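Local coordinates for protein putative arylalkylamine N-Acetyltransferase 7 (PDB 4FD7) that probably transfers an acetyl group from acetyl-CoA to an amine, as a putative arylalkylamine N-acetyltransferase of the GNAT family, at residues D55-N59 and F188-N192; A165-R170 and A196-V200; F202-I208 and F229-L235. All coordinates share one frame; numbering follows the deposited sequence.

Three contacts of one GNAT domain illustrate how a single helix can tie distant parts of a fold together. Helix 191-200 starts in interaction 1, where its N-terminal end meets helix 57-62, and finishes in interaction 2, where it packs on helix 164-170; the chain then runs directly into strand 203-209, which pairs with strand 229-236 in interaction 3. The centres lie 13 to 15 Å apart. Along the chain the segments of interactions 1 and 2 alternate, whereas interaction 3 opens after both have closed. Phe188 joins all three, touching Leu169 and Ala197, Phe202 and Met233, so the helix and the three-stranded antiparallel sheet form one continuous packed unit.

Interaction 1: D55-N59 and F188-N192; sequences DELMN and FTGPN
The hydroxyl of Thr189 donates a short bond, OG1 to OE2 of Glu56 at 2.6 Å, which ties a helix N-cap to the loop between strand 183-188 and helix 191-200 of the GNAT fold. Two helix starts meet here, since Glu56 caps helix 57-62 and Gly190 occupies the N-cap position of helix 191-200. The carboxylate divides its work between them. OE2 receives the threonine on its anti lone pair, while OE1 accepts from the backbone N of Asn59 at 2.8 Å, on the syn side and 26° out of the carboxylate plane. With both oxygens engaged, the rotation of the group is restrained. A bend at chi2 (-94°) folds the Glu56 chain back to its own helix. Thr189 is crossed at about a right angle by both Glu56 and Met58, its methyl CG2 lying 3.5 Å from SD of Met58. Beyond Met58 stands helix 120-136, through Ile125 and Thr128, and Tyr210 OH hydrogen-bonds to the carbonyl O of Thr189. Leu57 and Pro191 reach toward each other tip to tip, with CD1 of Leu57 3.8 Å from CD of Pro191.

Interaction 2: A165-R170 and A196-V200; sequences ATEILR and AATRV
Val200 drives its CG2 methyl against helix 164-170, 3.3 Å from the carbonyl O of Thr166 and 3.9 Å from CB of Leu169. That branch stands anti to its own carbonyl carbon, beside the backbone N, and from there it also meets CB of Arg170. Thr166 and Val200 slide past each other in opposite directions, their CG2 methyls in contact. One turn earlier the small Ala196 lets the backbones approach, its CB 3.5 Å from OG1 of Thr166, while CD1 of Leu169 lies 3.6 Å from the backbone N of Ala197. The axes of the two segments come within 8.5 Å at a crossing angle of -50°. Around this apolar layer, Arg170 grips Glu167 side-on, NE to OE1 at 2.9 Å and NH2 to OE2 at 3.1 Å, both oxygens lying nearly in the guanidinium plane. This pairing fixes the group so that NH1 can donate to a water, which in turn donates to the carbonyl O of Arg199. Further out, His16 NE2 hydrogen-bonds to Glu167 OE1, and Phe188 packs on Leu169 and Ala197. The chemistry implies helices joined by methyl-to-backbone packing, with a water between Arg170 NH1 and Arg199 O as the polar link between the two segments.

Interaction 3: F202-I208 and F229-L235; sequences FQEDFTI and FCKYMSL
Glu204 and Lys231 form a salt bridge, NZ to OE2 at 2.7 Å, in which the ammonium approaches from above the carboxylate plane, 37° out of it. The lysine chain is fully extended beyond CG, passing alongside Thr207 to get there; CG lies 3.3 Å from Thr207 OG1, a hydroxyl that the contact buries without a polar partner. Asp205, in the bulge, turns its carboxylate toward Ser234, but the distance modelled between OD1 and Ser234 OG is implausibly short, so the details of that bond are doubtful; Arg141 forms a salt bridge with the same carboxylate oxygen, and Tyr142 hydrogen-bonds to the serine hydroxyl. The carbonyl O of Tyr232 accepts from two successive amides, Asp205 N at 2.7 Å and Phe206 N at 3.1 Å, both in its carbonyl plane. This shared acceptor marks a classic beta bulge, where the register shifts by one residue. On either side of it, the hydrogen-bonded pairs Gln203 with Ser234 and Ile208 with Cys230 carry the regular antiparallel pattern. At one end CB of Leu235 sits squarely over the Phe202 ring in a CH-pi contact, 3.5 Å from its centroid and 9° off the normal, while Phe188 meets that ring edge-to-face. Met233 packs its CB against CB of Phe202 at 4.0 Å. Tyr232, on the face with Phe206 and Cys230, lies against helix 120-136, and its OH hydrogen-bonds to Tyr147 OH. Strand 229-236 also pairs with strand 183-188, making it the middle strand of a three-stranded antiparallel sheet, the C-terminal beta-sheet arm of the GNAT fold.

Interaction 1: D55-N59 and F188-N192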
ATOM      1  N   ASP A  55       0.587 -11.102  -7.441  1.00 18.63           N
ATOM      2  CA  ASP A  55      -0.846 -11.300  -7.223  1.00 19.69           C
ATOM      3  C   ASP A  55      -1.752 -10.073  -7.407  1.00 19.83           C
ATOM      4  O   ASP A  55      -2.929 -10.224  -7.709  1.00 20.17           O
ATOM      5  CB  ASP A  55      -1.066 -11.910  -5.837  1.00 21.52           C
ATOM      6  CG  ASP A  55      -0.519 -13.319  -5.740  1.00 23.45           C
ATOM      7  OD1 ASP A  55      -0.265 -13.928  -6.805  1.00 21.29           O
ATOM      8  OD2 ASP A  55      -0.347 -13.824  -4.611  1.00 26.18           O
ATOM      9  N   GLU A  56      -1.228  -8.870  -7.210  1.00 18.13           N
ATOM     10  CA  GLU A  56      -2.067  -7.672  -7.303  1.00 17.83           C
ATOM     11  C   GLU A  56      -2.540  -7.455  -8.747  1.00 17.99           C
ATOM     12  O   GLU A  56      -1.773  -7.685  -9.682  1.00 15.95           O
ATOM     13  CB  GLU A  56      -1.315  -6.452  -6.778  1.00 17.75           C
ATOM     14  CG  GLU A  56      -2.108  -5.149  -6.808  1.00 18.33           C
ATOM     15  CD  GLU A  56      -1.855  -4.323  -8.071  1.00 19.17           C
ATOM     16  OE1 GLU A  56      -1.019  -4.721  -8.887  1.00 19.95           O
ATOM     17  OE2 GLU A  56      -2.495  -3.265  -8.247  1.00 23.86           O
ATOM     18  N   LEU A  57      -3.789  -7.013  -8.917  1.00 17.23           N
ATOM     19  CA  LEU A  57      -4.425  -6.961 -10.243  1.00 19.58           C
ATOM     20  C   LEU A  57      -3.664  -6.246 -11.364  1.00 16.67           C
ATOM     21  O   LEU A  57      -3.501  -6.822 -12.445  1.00 16.16           O
ATOM     22  CB  LEU A  57      -5.863  -6.417 -10.169  1.00 17.80           C
ATOM     23  CG  LEU A  57      -6.903  -7.284  -9.468  1.00 20.53           C
ATOM     24  CD1 LEU A  57      -8.279  -6.796  -9.873  1.00 21.36           C
ATOM     25  CD2 LEU A  57      -6.721  -8.752  -9.805  1.00 22.08           C
ATOM     26  N   MET A  58      -3.231  -5.004 -11.132  1.00 16.28           N
ATOM     27  CA  MET A  58      -2.511  -4.251 -12.168  1.00 17.89           C
ATOM     28  C   MET A  58      -1.192  -4.934 -12.569  1.00 16.37           C
ATOM     29  O   MET A  58      -0.841  -5.026 -13.758  1.00 18.39           O
ATOM     30  CB  MET A  58      -2.206  -2.819 -11.704  1.00 15.78           C
ATOM     31  CG  MET A  58      -3.430  -1.968 -11.385  1.00 18.80           C
ATOM     32  SD  MET A  58      -2.977  -0.339 -10.733  1.00 18.88           S
ATOM     33  CE  MET A  58      -2.498   0.542 -12.227  1.00 16.58           C
ATOM     34  N   ASN A  59      -0.454  -5.404 -11.567  1.00 16.78           N
ATOM     35  CA  ASN A  59       0.816  -6.070 -11.826  1.00 16.87           C
ATOM     36  C   ASN A  59       0.606  -7.316 -12.669  1.00 15.76           C
ATOM     37  O   ASN A  59       1.300  -7.533 -13.665  1.00 16.64           O
ATOM     38  CB  ASN A  59       1.516  -6.442 -10.510  1.00 14.80           C
ATOM     39  CG  ASN A  59       1.873  -5.236  -9.680  1.00 17.20           C
ATOM     40  OD1 ASN A  59       1.905  -4.107 -10.174  1.00 15.56           O
ATOM     41  ND2 ASN A  59       2.151  -5.466  -8.400  1.00 19.96           N
ATOM     42  N   PHE A 188      -6.447   2.070  -4.109  1.00 15.41           N
ATOM     43  CA  PHE A 188      -6.726   0.653  -3.944  1.00 18.22           C
ATOM     44  C   PHE A 188      -7.177   0.087  -5.285  1.00 19.67           C
ATOM     45  O   PHE A 188      -8.144   0.558  -5.899  1.00 19.52           O
ATOM     46  CB  PHE A 188      -7.759   0.436  -2.849  1.00 16.76           C
ATOM     47  CG  PHE A 188      -7.318   0.938  -1.504  1.00 17.40           C
ATOM     48  CD1 PHE A 188      -7.672   2.213  -1.056  1.00 15.11           C
ATOM     49  CD2 PHE A 188      -6.542   0.141  -0.686  1.00 17.01           C
ATOM     50  CE1 PHE A 188      -7.256   2.663   0.189  1.00 16.64           C
ATOM     51  CE2 PHE A 188      -6.121   0.592   0.565  1.00 17.27           C
ATOM     52  CZ  PHE A 188      -6.482   1.849   0.999  1.00 15.48           C
ATOM     53  N   THR A 189      -6.448  -0.926  -5.740  1.00 17.57           N
ATOM     54  CA  THR A 189      -6.477  -1.295  -7.142  1.00 18.44           C
ATOM     55  C   THR A 189      -7.364  -2.488  -7.442  1.00 18.61           C
ATOM     56  O   THR A 189      -7.771  -2.693  -8.585  1.00 20.81           O
ATOM     57  CB  THR A 189      -5.073  -1.604  -7.623  1.00 19.97           C
ATOM     58  OG1 THR A 189      -4.545  -2.686  -6.841  1.00 19.38           O
ATOM     59  CG2 THR A 189      -4.181  -0.375  -7.471  1.00 18.26           C
ATOM     60  N   GLY A 190      -7.659  -3.284  -6.421  1.00 22.14           N
ATOM     61  CA  GLY A 190      -8.470  -4.478  -6.594  1.00 24.10           C
ATOM     62  C   GLY A 190      -9.622  -4.578  -5.613  1.00 24.19           C
ATOM     63  O   GLY A 190      -9.712  -3.790  -4.677  1.00 24.59           O
ATOM     64  N   PRO A 191     -10.498  -5.567  -5.812  1.00 25.74           N
ATOM     65  CA  PRO A 191     -11.780  -5.660  -5.104  1.00 27.71           C
ATOM     66  C   PRO A 191     -11.634  -5.921  -3.602  1.00 26.69           C
ATOM     67  O   PRO A 191     -12.281  -5.255  -2.789  1.00 28.22           O
ATOM     68  CB  PRO A 191     -12.459  -6.846  -5.792  1.00 28.83           C
ATOM     69  CG  PRO A 191     -11.348  -7.695  -6.252  1.00 29.73           C
ATOM     70  CD  PRO A 191     -10.263  -6.736  -6.678  1.00 28.86           C
ATOM     71  N   ASN A 192     -10.782  -6.866  -3.230  1.00 26.94           N
ATOM     72  CA  ASN A 192     -10.611  -7.166  -1.818  1.00 28.24           C
ATOM     73  C   ASN A 192      -9.852  -6.090  -1.033  1.00 27.73           C
ATOM     74  O   ASN A 192     -10.176  -5.839   0.128  1.00 25.35           O
ATOM     75  CB  ASN A 192      -9.989  -8.545  -1.630  1.00 32.41           C
ATOM     76  CG  ASN A 192     -10.870  -9.652  -2.166  1.00 32.39           C
ATOM     77  OD1 ASN A 192     -10.397 -10.552  -2.856  1.00 36.73           O
ATOM     78  ND2 ASN A 192     -12.164  -9.579  -1.867  1.00 32.45           N
TER

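Interaction 2: A165-R170 and A196-V200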
ATOM      1  N   ALA A 165      -5.203  -7.972   5.848  1.00 16.51           N
ATOM      2  CA  ALA A 165      -5.068  -6.724   5.088  1.00 18.34           C
ATOM      3  C   ALA A 165      -5.820  -5.581   5.773  1.00 16.61           C
ATOM      4  O   ALA A 165      -5.298  -4.461   5.939  1.00 17.30           O
ATOM      5  CB  ALA A 165      -5.564  -6.905   3.656  1.00 19.73           C
ATOM      6  N   THR A 166      -7.057  -5.873   6.162  1.00 17.08           N
ATOM      7  CA  THR A 166      -7.864  -4.927   6.906  1.00 18.43           C
ATOM      8  C   THR A 166      -7.108  -4.422   8.132  1.00 16.72           C
ATOM      9  O   THR A 166      -6.977  -3.219   8.333  1.00 15.82           O
ATOM     10  CB  THR A 166      -9.172  -5.572   7.370  1.00 18.88           C
ATOM     11  OG1 THR A 166      -9.927  -5.997   6.228  1.00 18.35           O
ATOM     12  CG2 THR A 166      -9.994  -4.591   8.203  1.00 19.17           C
ATOM     13  N   GLU A 167      -6.627  -5.337   8.965  1.00 16.18           N
ATOM     14  CA  GLU A 167      -5.946  -4.907  10.190  1.00 16.71           C
ATOM     15  C   GLU A 167      -4.642  -4.128   9.962  1.00 15.59           C
ATOM     16  O   GLU A 167      -4.305  -3.216  10.748  1.00 14.55           O
ATOM     17  CB  GLU A 167      -5.746  -6.090  11.152  1.00 16.58           C
ATOM     18  CG  GLU A 167      -7.035  -6.822  11.543  1.00 18.72           C
ATOM     19  CD  GLU A 167      -8.161  -5.899  12.023  1.00 18.68           C
ATOM     20  OE1 GLU A 167      -7.910  -4.941  12.780  1.00 19.18           O
ATOM     21  OE2 GLU A 167      -9.327  -6.135  11.648  1.00 20.50           O
ATOM     22  N   ILE A 168      -3.927  -4.457   8.882  1.00 13.82           N
ATOM     23  CA  ILE A 168      -2.708  -3.723   8.549  1.00 13.76           C
ATOM     24  C   ILE A 168      -3.088  -2.282   8.178  1.00 14.24           C
ATOM     25  O   ILE A 168      -2.412  -1.330   8.583  1.00 14.66           O
ATOM     26  CB  ILE A 168      -1.916  -4.395   7.395  1.00 14.16           C
ATOM     27  CG1 ILE A 168      -1.189  -5.624   7.919  1.00 14.25           C
ATOM     28  CG2 ILE A 168      -0.926  -3.440   6.775  1.00 15.24           C
ATOM     29  CD1 ILE A 168      -0.688  -6.536   6.835  1.00 14.62           C
ATOM     30  N   LEU A 169      -4.174  -2.120   7.421  1.00 13.26           N
ATOM     31  CA  LEU A 169      -4.668  -0.770   7.148  1.00 13.95           C
ATOM     32  C   LEU A 169      -5.158  -0.072   8.407  1.00 13.79           C
ATOM     33  O   LEU A 169      -5.050   1.144   8.528  1.00 13.48           O
ATOM     34  CB  LEU A 169      -5.819  -0.794   6.158  1.00 12.94           C
ATOM     35  CG  LEU A 169      -5.477  -1.237   4.740  1.00 14.18           C
ATOM     36  CD1 LEU A 169      -6.738  -1.386   3.947  1.00 14.98           C
ATOM     37  CD2 LEU A 169      -4.542  -0.216   4.082  1.00 13.79           C
ATOM     38  N   ARG A 170      -5.759  -0.825   9.324  1.00 13.28           N
ATOM     39  CA  ARG A 170      -6.330  -0.195  10.497  1.00 14.75           C
ATOM     40  C   ARG A 170      -5.214   0.403  11.336  1.00 13.78           C
ATOM     41  O   ARG A 170      -5.397   1.440  11.989  1.00 14.88           O
ATOM     42  CB  ARG A 170      -7.190  -1.175  11.327  1.00 14.91           C
ATOM     43  CG  ARG A 170      -8.139  -0.436  12.266  1.00 16.31           C
ATOM     44  CD  ARG A 170      -8.765  -1.378  13.299  1.00 20.05           C
ATOM     45  NE  ARG A 170      -9.400  -2.515  12.642  1.00 20.26           N
ATOM     46  CZ  ARG A 170     -10.630  -2.490  12.132  1.00 21.81           C
ATOM     47  NH1 ARG A 170     -11.359  -1.382  12.206  1.00 18.34           N
ATOM     48  NH2 ARG A 170     -11.131  -3.572  11.551  1.00 22.48           N
ATOM     49  N   ALA A 196     -11.272  -4.110   2.157  1.00 21.37           N
ATOM     50  CA  ALA A 196     -10.500  -3.959   3.388  1.00 20.18           C
ATOM     51  C   ALA A 196     -10.479  -2.498   3.812  1.00 18.73           C
ATOM     52  O   ALA A 196     -10.743  -2.147   4.979  1.00 19.72           O
ATOM     53  CB  ALA A 196      -9.102  -4.463   3.163  1.00 18.82           C
ATOM     54  N   ALA A 197     -10.194  -1.633   2.842  1.00 17.79           N
ATOM     55  CA  ALA A 197     -10.140  -0.206   3.125  1.00 16.76           C
ATOM     56  C   ALA A 197     -11.509   0.285   3.582  1.00 19.08           C
ATOM     57  O   ALA A 197     -11.618   1.101   4.498  1.00 16.83           O
ATOM     58  CB  ALA A 197      -9.650   0.564   1.900  1.00 17.32           C
ATOM     59  N   THR A 198     -12.564  -0.230   2.955  1.00 18.25           N
ATOM     60  CA  THR A 198     -13.920   0.162   3.332  1.00 20.90           C
ATOM     61  C   THR A 198     -14.201  -0.230   4.777  1.00 20.09           C
ATOM     62  O   THR A 198     -14.675   0.589   5.573  1.00 24.14           O
ATOM     63  CB  THR A 198     -14.967  -0.448   2.386  1.00 23.45           C
ATOM     64  OG1 THR A 198     -14.897   0.222   1.115  1.00 23.73           O
ATOM     65  CG2 THR A 198     -16.384  -0.307   2.964  1.00 25.15           C
ATOM     66  N   ARG A 199     -13.864  -1.464   5.124  1.00 22.10           N
ATOM     67  CA  ARG A 199     -14.078  -1.947   6.485  1.00 22.41           C
ATOM     68  C   ARG A 199     -13.324  -1.132   7.551  1.00 23.79           C
ATOM     69  O   ARG A 199     -13.804  -0.980   8.685  1.00 23.91           O
ATOM     70  CB  ARG A 199     -13.808  -3.460   6.559  1.00 25.50           C
ATOM     71  CG  ARG A 199     -14.807  -4.250   5.696  1.00 29.24           C
ATOM     72  CD  ARG A 199     -14.615  -5.767   5.744  1.00 32.07           C
ATOM     73  NE  ARG A 199     -15.773  -6.483   5.196  1.00 34.76           N
ATOM     74  CZ  ARG A 199     -16.866  -6.767   5.904  1.00 37.58           C
ATOM     75  NH1 ARG A 199     -16.944  -6.388   7.176  1.00 34.25           N
ATOM     76  NH2 ARG A 199     -17.878  -7.426   5.350  1.00 35.69           N
ATOM     77  N   VAL A 200     -12.166  -0.574   7.185  1.00 21.64           N
ATOM     78  CA  VAL A 200     -11.452   0.330   8.103  1.00 20.04           C
ATOM     79  C   VAL A 200     -12.107   1.720   8.234  1.00 21.43           C
ATOM     80  O   VAL A 200     -11.896   2.446   9.211  1.00 22.24           O
ATOM     81  CB  VAL A 200      -9.966   0.439   7.696  1.00 19.06           C
ATOM     82  CG1 VAL A 200      -9.238   1.562   8.440  1.00 20.01           C
ATOM     83  CG2 VAL A 200      -9.275  -0.892   7.960  1.00 18.98           C
TER
HETATM   84  O   HOH W   1     -14.225  -2.155  11.417  1.00 32.59           O

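Interaction 3: F202-I208 and F229-L235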
ATOM      1  N   PHE A 202     -12.255   3.900   5.242  1.00 18.67           N
ATOM      2  CA  PHE A 202     -11.873   4.746   4.110  1.00 16.64           C
ATOM      3  C   PHE A 202     -13.113   5.067   3.276  1.00 17.46           C
ATOM      4  O   PHE A 202     -14.006   4.226   3.136  1.00 19.37           O
ATOM      5  CB  PHE A 202     -10.860   4.046   3.194  1.00 15.59           C
ATOM      6  CG  PHE A 202      -9.445   4.066   3.695  1.00 13.89           C
ATOM      7  CD1 PHE A 202      -9.021   3.156   4.661  1.00 16.14           C
ATOM      8  CD2 PHE A 202      -8.520   4.955   3.165  1.00 13.37           C
ATOM      9  CE1 PHE A 202      -7.699   3.150   5.108  1.00 15.64           C
ATOM     10  CE2 PHE A 202      -7.189   4.965   3.621  1.00 14.78           C
ATOM     11  CZ  PHE A 202      -6.780   4.054   4.588  1.00 14.75           C
ATOM     12  N   GLN A 203     -13.149   6.272   2.711  1.00 15.92           N
ATOM     13  CA  GLN A 203     -14.225   6.685   1.818  1.00 17.02           C
ATOM     14  C   GLN A 203     -13.719   6.788   0.383  1.00 17.79           C
ATOM     15  O   GLN A 203     -12.559   7.127   0.149  1.00 15.85           O
ATOM     16  CB  GLN A 203     -14.760   8.059   2.223  1.00 18.44           C
ATOM     17  CG  GLN A 203     -13.722   9.167   2.078  1.00 18.72           C
ATOM     18  CD  GLN A 203     -14.324  10.514   1.746  1.00 21.28           C
ATOM     19  OE1 GLN A 203     -14.089  11.056   0.662  1.00 23.41           O
ATOM     20  NE2 GLN A 203     -15.082  11.078   2.682  1.00 22.31           N
ATOM     21  N   GLU A 204     -14.597   6.538  -0.579  1.00 17.83           N
ATOM     22  CA  GLU A 204     -14.221   6.625  -1.987  1.00 19.08           C
ATOM     23  C   GLU A 204     -14.093   8.079  -2.432  1.00 18.72           C
ATOM     24  O   GLU A 204     -15.063   8.843  -2.321  1.00 20.85           O
ATOM     25  CB  GLU A 204     -15.253   5.891  -2.855  1.00 18.71           C
ATOM     26  CG  GLU A 204     -15.442   4.441  -2.425  1.00 23.72           C
ATOM     27  CD  GLU A 204     -16.159   3.577  -3.452  1.00 28.72           C
ATOM     28  OE1 GLU A 204     -16.542   4.101  -4.529  1.00 29.44           O
ATOM     29  OE2 GLU A 204     -16.320   2.362  -3.167  1.00 27.29           O
ATOM     30  N   ASP A 205     -12.906   8.463  -2.909  1.00 17.39           N
ATOM     31  CA  ASP A 205     -12.671   9.817  -3.416  1.00 16.65           C
ATOM     32  C   ASP A 205     -12.955   9.820  -4.899  1.00 18.44           C
ATOM     33  O   ASP A 205     -13.626  10.714  -5.440  1.00 16.93           O
ATOM     34  CB  ASP A 205     -11.211  10.240  -3.265  1.00 17.76           C
ATOM     35  CG  ASP A 205     -10.643   9.970  -1.895  1.00 18.54           C
ATOM     36  OD1 ASP A 205     -11.060  10.638  -0.927  1.00 16.83           O
ATOM     37  OD2 ASP A 205      -9.730   9.115  -1.808  1.00 16.98           O
ATOM     38  N   PHE A 206     -12.398   8.822  -5.571  1.00 17.28           N
ATOM     39  CA  PHE A 206     -12.518   8.805  -7.021  1.00 17.17           C
ATOM     40  C   PHE A 206     -12.497   7.374  -7.474  1.00 17.91           C
ATOM     41  O   PHE A 206     -11.752   6.564  -6.930  1.00 17.82           O
ATOM     42  CB  PHE A 206     -11.364   9.583  -7.659  1.00 16.05           C
ATOM     43  CG  PHE A 206     -11.456   9.694  -9.159  1.00 17.24           C
ATOM     44  CD1 PHE A 206     -12.341  10.575  -9.745  1.00 18.00           C
ATOM     45  CD2 PHE A 206     -10.662   8.910  -9.980  1.00 17.05           C
ATOM     46  CE1 PHE A 206     -12.428  10.680 -11.135  1.00 22.00           C
ATOM     47  CE2 PHE A 206     -10.744   9.014 -11.360  1.00 17.75           C
ATOM     48  CZ  PHE A 206     -11.632   9.904 -11.938  1.00 18.42           C
ATOM     49  N   THR A 207     -13.326   7.051  -8.459  1.00 16.03           N
ATOM     50  CA  THR A 207     -13.344   5.688  -8.941  1.00 17.45           C
ATOM     51  C   THR A 207     -13.423   5.670 -10.458  1.00 19.28           C
ATOM     52  O   THR A 207     -14.082   6.526 -11.072  1.00 19.57           O
ATOM     53  CB  THR A 207     -14.467   4.853  -8.265  1.00 18.88           C
ATOM     54  OG1 THR A 207     -14.396   3.502  -8.732  1.00 23.18           O
ATOM     55  CG2 THR A 207     -15.836   5.424  -8.568  1.00 22.84           C
ATOM     56  N   ILE A 208     -12.724   4.710 -11.062  1.00 17.08           N
ATOM     57  CA  ILE A 208     -12.664   4.666 -12.521  1.00 18.35           C
ATOM     58  C   ILE A 208     -12.207   3.275 -12.971  1.00 17.33           C
ATOM     59  O   ILE A 208     -11.323   2.707 -12.356  1.00 17.17           O
ATOM     60  CB  ILE A 208     -11.728   5.784 -13.077  1.00 17.25           C
ATOM     61  CG1 ILE A 208     -11.816   5.851 -14.610  1.00 17.45           C
ATOM     62  CG2 ILE A 208     -10.274   5.611 -12.588  1.00 17.45           C
ATOM     63  CD1 ILE A 208     -10.860   6.858 -15.262  1.00 18.22           C
ATOM     64  N   PHE A 229     -12.733  -1.831 -11.012  1.00 20.65           N
ATOM     65  CA  PHE A 229     -12.542  -0.439 -10.621  1.00 19.94           C
ATOM     66  C   PHE A 229     -11.190  -0.185  -9.948  1.00 19.83           C
ATOM     67  O   PHE A 229     -10.652  -1.045  -9.245  1.00 19.81           O
ATOM     68  CB  PHE A 229     -13.695   0.019  -9.717  1.00 22.90           C
ATOM     69  CG  PHE A 229     -14.942   0.381 -10.471  1.00 22.97           C
ATOM     70  CD1 PHE A 229     -15.876  -0.581 -10.798  1.00 27.04           C
ATOM     71  CD2 PHE A 229     -15.165   1.689 -10.873  1.00 24.53           C
ATOM     72  CE1 PHE A 229     -17.015  -0.238 -11.505  1.00 30.14           C
ATOM     73  CE2 PHE A 229     -16.307   2.035 -11.575  1.00 26.98           C
ATOM     74  CZ  PHE A 229     -17.235   1.067 -11.885  1.00 28.07           C
ATOM     75  N   CYS A 230     -10.639   0.999 -10.207  1.00 16.55           N
ATOM     76  CA  CYS A 230      -9.455   1.519  -9.546  1.00 18.01           C
ATOM     77  C   CYS A 230      -9.984   2.660  -8.691  1.00 18.68           C
ATOM     78  O   CYS A 230     -10.625   3.584  -9.217  1.00 18.10           O
ATOM     79  CB  CYS A 230      -8.483   2.057 -10.596  1.00 18.98           C
ATOM     80  SG  CYS A 230      -6.903   2.661  -9.979  1.00 21.37           S
ATOM     81  N   LYS A 231      -9.782   2.581  -7.377  1.00 18.94           N
ATOM     82  CA  LYS A 231     -10.398   3.578  -6.502  1.00 16.83           C
ATOM     83  C   LYS A 231      -9.396   4.301  -5.615  1.00 17.76           C
ATOM     84  O   LYS A 231      -8.672   3.661  -4.867  1.00 20.52           O
ATOM     85  CB  LYS A 231     -11.457   2.924  -5.611  1.00 18.48           C
ATOM     86  CG  LYS A 231     -12.581   2.230  -6.353  1.00 21.91           C
ATOM     87  CD  LYS A 231     -13.692   1.816  -5.398  1.00 21.86           C
ATOM     88  CE  LYS A 231     -14.733   0.945  -6.084  1.00 24.97           C
ATOM     89  NZ  LYS A 231     -15.838   0.554  -5.155  1.00 25.48           N
ATOM     90  N   TYR A 232      -9.442   5.632  -5.614  1.00 16.51           N
ATOM     91  CA  TYR A 232      -8.663   6.407  -4.660  1.00 14.03           C
ATOM     92  C   TYR A 232      -9.579   6.597  -3.448  1.00 14.90           C
ATOM     93  O   TYR A 232     -10.708   7.067  -3.582  1.00 14.97           O
ATOM     94  CB  TYR A 232      -8.219   7.748  -5.238  1.00 16.20           C
ATOM     95  CG  TYR A 232      -6.809   8.121  -4.840  1.00 15.41           C
ATOM     96  CD1 TYR A 232      -5.722   7.709  -5.599  1.00 13.60           C
ATOM     97  CD2 TYR A 232      -6.565   8.869  -3.697  1.00 13.88           C
ATOM     98  CE1 TYR A 232      -4.433   8.041  -5.236  1.00 15.87           C
ATOM     99  CE2 TYR A 232      -5.276   9.207  -3.326  1.00 15.50           C
ATOM    100  CZ  TYR A 232      -4.216   8.790  -4.100  1.00 16.73           C
ATOM    101  OH  TYR A 232      -2.931   9.123  -3.735  1.00 16.57           O
ATOM    102  N   MET A 233      -9.095   6.209  -2.275  1.00 15.42           N
ATOM    103  CA  MET A 233      -9.893   6.218  -1.044  1.00 13.42           C
ATOM    104  C   MET A 233      -9.131   6.911   0.092  1.00 12.85           C
ATOM    105  O   MET A 233      -7.885   6.833   0.174  1.00 12.59           O
ATOM    106  CB  MET A 233     -10.320   4.800  -0.653  1.00 14.70           C
ATOM    107  CG  MET A 233     -11.004   4.022  -1.778  1.00 15.81           C
ATOM    108  SD  MET A 233     -11.322   2.316  -1.272  1.00 17.24           S
ATOM    109  CE  MET A 233     -12.618   2.583  -0.061  1.00 16.07           C
ATOM    110  N   SER A 234      -9.878   7.596   0.959  1.00 14.78           N
ATOM    111  CA  SER A 234      -9.265   8.394   2.031  1.00 12.63           C
ATOM    112  C   SER A 234      -9.848   8.158   3.428  1.00 13.71           C
ATOM    113  O   SER A 234     -11.024   7.849   3.588  1.00 14.93           O
ATOM    114  CB  SER A 234      -9.287   9.896   1.674  1.00 13.08           C
ATOM    115  OG  SER A 234     -10.595  10.370   1.414  1.00 14.72           O
ATOM    116  N   LEU A 235      -9.008   8.333   4.440  1.00 13.52           N
ATOM    117  CA  LEU A 235      -9.395   8.090   5.827  1.00 15.77           C
ATOM    118  C   LEU A 235      -8.876   9.200   6.719  1.00 16.12           C
ATOM    119  O   LEU A 235      -7.662   9.380   6.845  1.00 16.19           O
ATOM    120  CB  LEU A 235      -8.817   6.755   6.300  1.00 16.07           C
ATOM    121  CG  LEU A 235      -9.057   6.332   7.750  1.00 16.48           C
ATOM    122  CD1 LEU A 235     -10.527   5.982   7.974  1.00 21.37           C
ATOM    123  CD2 LEU A 235      -8.145   5.160   8.097  1.00 15.80           C
TER